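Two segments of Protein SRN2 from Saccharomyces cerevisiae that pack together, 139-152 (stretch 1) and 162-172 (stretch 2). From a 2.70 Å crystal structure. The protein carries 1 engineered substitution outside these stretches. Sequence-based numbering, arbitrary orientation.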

# COMPACT_ATOMS: atom_id res chain seq x y z
N LYS C 139 31.79 3.17 -8.01
CA LYS C 139 32.85 2.17 -7.99
C LYS C 139 33.99 2.55 -8.93
O LYS C 139 35.15 2.17 -8.72
CB LYS C 139 32.28 0.79 -8.35
CG LYS C 139 33.33 -0.32 -8.38
CD LYS C 139 32.70 -1.71 -8.47
CE LYS C 139 31.97 -2.10 -7.17
NZ LYS C 139 31.48 -3.52 -7.18
N LEU C 140 33.66 3.32 -9.97
CA LEU C 140 34.65 3.77 -10.94
C LEU C 140 35.47 4.93 -10.41
O LEU C 140 36.70 4.91 -10.50
CB LEU C 140 33.96 4.19 -12.23
CG LEU C 140 33.82 3.04 -13.21
CD1 LEU C 140 32.81 3.42 -14.26
CD2 LEU C 140 35.18 2.73 -13.82
N ASP C 141 34.80 5.93 -9.86
CA ASP C 141 35.48 7.09 -9.32
C ASP C 141 36.54 6.67 -8.29
O ASP C 141 37.63 7.24 -8.23
CB ASP C 141 34.49 8.05 -8.67
CG ASP C 141 35.17 9.23 -7.99
OD1 ASP C 141 36.07 9.86 -8.61
OD2 ASP C 141 34.81 9.54 -6.84
N GLU C 142 36.19 5.66 -7.49
CA GLU C 142 37.11 5.16 -6.48
C GLU C 142 38.16 4.26 -7.10
O GLU C 142 39.35 4.36 -6.79
CB GLU C 142 36.33 4.41 -5.39
CG GLU C 142 35.51 3.24 -5.88
CD GLU C 142 34.89 2.46 -4.74
OE1 GLU C 142 34.10 3.05 -3.97
OE2 GLU C 142 35.19 1.24 -4.61
N GLU C 143 37.71 3.38 -7.99
CA GLU C 143 38.63 2.48 -8.66
C GLU C 143 39.73 3.29 -9.33
O GLU C 143 40.84 2.82 -9.53
CB GLU C 143 37.86 1.66 -9.69
CG GLU C 143 38.74 1.01 -10.72
CD GLU C 143 37.96 0.06 -11.59
OE1 GLU C 143 38.55 -0.47 -12.56
OE2 GLU C 143 36.76 -0.16 -11.30
N SER C 144 39.39 4.53 -9.68
CA SER C 144 40.34 5.44 -10.30
C SER C 144 41.35 5.92 -9.27
O SER C 144 42.56 5.88 -9.50
CB SER C 144 39.60 6.64 -10.89
OG SER C 144 40.51 7.62 -11.35
N SER C 145 40.82 6.39 -8.13
CA SER C 145 41.59 6.91 -7.00
C SER C 145 42.46 5.80 -6.42
O SER C 145 43.60 6.03 -6.01
CB SER C 145 40.66 7.42 -5.89
OG SER C 145 39.74 8.39 -6.36
N GLN C 146 41.89 4.59 -6.36
CA GLN C 146 42.61 3.44 -5.86
C GLN C 146 43.87 3.28 -6.69
O GLN C 146 44.96 3.23 -6.15
CB GLN C 146 41.76 2.18 -5.96
CG GLN C 146 40.58 2.15 -5.01
CD GLN C 146 39.66 0.96 -5.25
OE1 GLN C 146 38.68 0.77 -4.52
NE2 GLN C 146 39.96 0.17 -6.27
N LEU C 147 43.71 3.21 -8.00
CA LEU C 147 44.86 3.05 -8.87
C LEU C 147 45.82 4.22 -8.74
O LEU C 147 47.01 4.09 -9.04
CB LEU C 147 44.43 2.89 -10.33
CG LEU C 147 45.56 2.66 -11.33
CD1 LEU C 147 46.45 1.49 -10.90
CD2 LEU C 147 44.97 2.39 -12.70
N GLU C 148 45.32 5.36 -8.29
CA GLU C 148 46.18 6.52 -8.14
C GLU C 148 47.25 6.27 -7.08
O GLU C 148 48.45 6.30 -7.36
CB GLU C 148 45.35 7.75 -7.77
CG GLU C 148 45.59 8.93 -8.69
CD GLU C 148 45.97 10.18 -7.94
OE1 GLU C 148 45.11 10.72 -7.22
OE2 GLU C 148 47.14 10.63 -8.07
N THR C 149 46.79 6.00 -5.85
CA THR C 149 47.68 5.74 -4.72
C THR C 149 48.44 4.42 -4.87
O THR C 149 49.60 4.31 -4.48
CB THR C 149 46.88 5.73 -3.40
OG1 THR C 149 45.58 6.29 -3.61
CG2 THR C 149 47.60 6.55 -2.34
N THR C 150 47.77 3.41 -5.43
CA THR C 150 48.38 2.10 -5.64
C THR C 150 49.38 2.23 -6.79
O THR C 150 49.46 1.38 -7.68
CB THR C 150 47.32 1.03 -6.01
OG1 THR C 150 46.26 1.06 -5.04
CG2 THR C 150 47.93 -0.36 -6.01
N THR C 151 50.14 3.32 -6.76
CA THR C 151 51.14 3.61 -7.77
C THR C 151 52.08 4.65 -7.18
O THR C 151 52.02 5.83 -7.53
CB THR C 151 50.51 4.15 -9.06
OG1 THR C 151 49.60 3.19 -9.59
CG2 THR C 151 51.59 4.43 -10.10
N ARG C 152 52.92 4.20 -6.26
CA ARG C 152 53.88 5.04 -5.56
C ARG C 152 55.04 5.46 -6.46
O ARG C 152 55.53 6.59 -6.35
CB ARG C 152 54.41 4.31 -4.34
CG ARG C 152 53.31 3.77 -3.44
CD ARG C 152 53.85 2.75 -2.46
NE ARG C 152 52.75 2.01 -1.83
CZ ARG C 152 52.92 1.00 -0.99
NH1 ARG C 152 54.14 0.59 -0.67
NH2 ARG C 152 51.86 0.39 -0.47
N GLN C 162 51.13 2.44 -19.70
CA GLN C 162 50.08 1.53 -19.28
C GLN C 162 49.25 2.17 -18.19
O GLN C 162 48.03 2.04 -18.16
CB GLN C 162 50.68 0.21 -18.78
CG GLN C 162 51.62 -0.43 -19.79
CD GLN C 162 50.96 -0.67 -21.14
OE1 GLN C 162 50.20 -1.63 -21.33
NE2 GLN C 162 51.23 0.22 -22.10
N PHE C 163 49.92 2.88 -17.29
CA PHE C 163 49.24 3.56 -16.20
C PHE C 163 48.32 4.65 -16.74
O PHE C 163 47.13 4.70 -16.43
CB PHE C 163 50.27 4.19 -15.28
CG PHE C 163 49.68 5.12 -14.29
CD1 PHE C 163 48.87 4.64 -13.26
CD2 PHE C 163 49.88 6.49 -14.40
CE1 PHE C 163 48.28 5.50 -12.37
CE2 PHE C 163 49.30 7.36 -13.51
CZ PHE C 163 48.49 6.87 -12.49
N ILE C 164 48.89 5.54 -17.54
CA ILE C 164 48.15 6.62 -18.16
C ILE C 164 46.94 6.11 -18.94
O ILE C 164 45.83 6.64 -18.78
CB ILE C 164 49.05 7.40 -19.12
CG1 ILE C 164 50.19 8.04 -18.32
CG2 ILE C 164 48.23 8.40 -19.92
CD1 ILE C 164 51.17 8.81 -19.17
N LYS C 165 47.13 5.09 -19.78
CA LYS C 165 46.03 4.54 -20.57
C LYS C 165 44.90 4.03 -19.69
O LYS C 165 43.72 4.28 -19.97
CB LYS C 165 46.51 3.38 -21.47
CG LYS C 165 47.47 3.78 -22.59
CD LYS C 165 47.73 2.63 -23.58
CE LYS C 165 48.79 2.99 -24.63
NZ LYS C 165 50.18 3.14 -24.09
N ASN C 166 45.26 3.31 -18.64
CA ASN C 166 44.28 2.75 -17.71
C ASN C 166 43.58 3.82 -16.90
O ASN C 166 42.37 3.77 -16.72
CB ASN C 166 44.95 1.77 -16.75
CG ASN C 166 45.62 0.60 -17.46
OD1 ASN C 166 44.99 -0.08 -18.28
ND2 ASN C 166 46.89 0.36 -17.14
N TYR C 167 44.34 4.79 -16.41
CA TYR C 167 43.77 5.87 -15.61
C TYR C 167 42.85 6.70 -16.48
O TYR C 167 41.73 7.04 -16.10
CB TYR C 167 44.86 6.77 -15.05
CG TYR C 167 44.34 7.77 -14.06
CD1 TYR C 167 43.94 7.38 -12.79
CD2 TYR C 167 44.20 9.12 -14.41
CE1 TYR C 167 43.42 8.29 -11.88
CE2 TYR C 167 43.68 10.04 -13.51
CZ TYR C 167 43.29 9.62 -12.25
OH TYR C 167 42.76 10.52 -11.35
N LEU C 168 43.36 7.01 -17.66
CA LEU C 168 42.63 7.79 -18.64
C LEU C 168 41.34 7.11 -19.09
O LEU C 168 40.38 7.78 -19.43
CB LEU C 168 43.52 8.04 -19.85
CG LEU C 168 42.94 8.95 -20.94
CD1 LEU C 168 42.25 10.16 -20.33
CD2 LEU C 168 44.08 9.38 -21.85
N ASP C 169 41.33 5.78 -19.08
CA ASP C 169 40.15 5.04 -19.50
C ASP C 169 39.09 5.03 -18.42
O ASP C 169 37.90 5.26 -18.70
CB ASP C 169 40.53 3.59 -19.87
CG ASP C 169 39.41 2.86 -20.62
OD1 ASP C 169 38.93 3.38 -21.66
OD2 ASP C 169 39.02 1.76 -20.18
N ILE C 170 39.52 4.75 -17.20
CA ILE C 170 38.61 4.71 -16.06
C ILE C 170 37.90 6.05 -16.00
O ILE C 170 36.67 6.12 -15.95
CB ILE C 170 39.40 4.47 -14.74
CG1 ILE C 170 40.23 3.19 -14.87
CG2 ILE C 170 38.44 4.28 -13.57
CD1 ILE C 170 41.03 2.85 -13.64
N ARG C 171 38.69 7.11 -16.03
CA ARG C 171 38.13 8.43 -15.98
C ARG C 171 37.04 8.64 -17.03
O ARG C 171 35.94 9.10 -16.69
CB ARG C 171 39.23 9.47 -16.14
CG ARG C 171 39.29 10.40 -14.96
CD ARG C 171 39.47 9.63 -13.65
NE ARG C 171 39.32 10.51 -12.50
CZ ARG C 171 38.16 10.99 -12.05
NH1 ARG C 171 37.03 10.67 -12.65
NH2 ARG C 171 38.14 11.80 -11.01
N THR C 172 37.33 8.27 -18.28
CA THR C 172 36.35 8.42 -19.36
C THR C 172 35.12 7.58 -19.06
O THR C 172 33.99 8.00 -19.33
CB THR C 172 36.93 7.97 -20.74
OG1 THR C 172 38.10 8.74 -21.06
CG2 THR C 172 35.90 8.18 -21.85

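The two helices run nearly antiparallel, at 161°, their axes approaching to 9.1 Å, and no hydrogen bond joins them; the contact consists of packed side chains and one long salt bridge. Its centre is Ile-170, a knob seated among Leu-140, Glu-143, Ser-144 and Leu-147. With chi1 m and chi2 t the isoleucine side chain is extended, and its two branches meet different leucines: CG2 of Ile-170 lies 3.6 Å from CD2 of Leu-140, while CD1 lies 4.1 Å from CD2 of Leu-147. Facing it, Ser-144 points toward the partner helix, and its small side chain suits the closest backbone pairing, 6.1 Å between its CA and that of Ile-170. Ser-144 has chi1 t, which places its OG 3.0 Å from CE1 of Tyr-167.

Phe-163 and Tyr-167 leave their helix sideways, yet with chi1 t their rings reach across. CE1 of Phe-163 comes within 4.1 Å of CG of Leu-147, and CG2 of Thr-151 covers one ring face. On Tyr-167, CE1 meets the aliphatic CG of Glu-148 at 3.9 Å.

Arg-171 starts away from the contact, but its long chain, with chi1 off-well at -121° and chi2 p, returns. NH2 of Arg-171 stands 3.7 Å from OD1 of Asp-141 (chi1 t), a long salt bridge. Because that oxygen lies well out of the guanidinium plane, the attraction is one of charge alone.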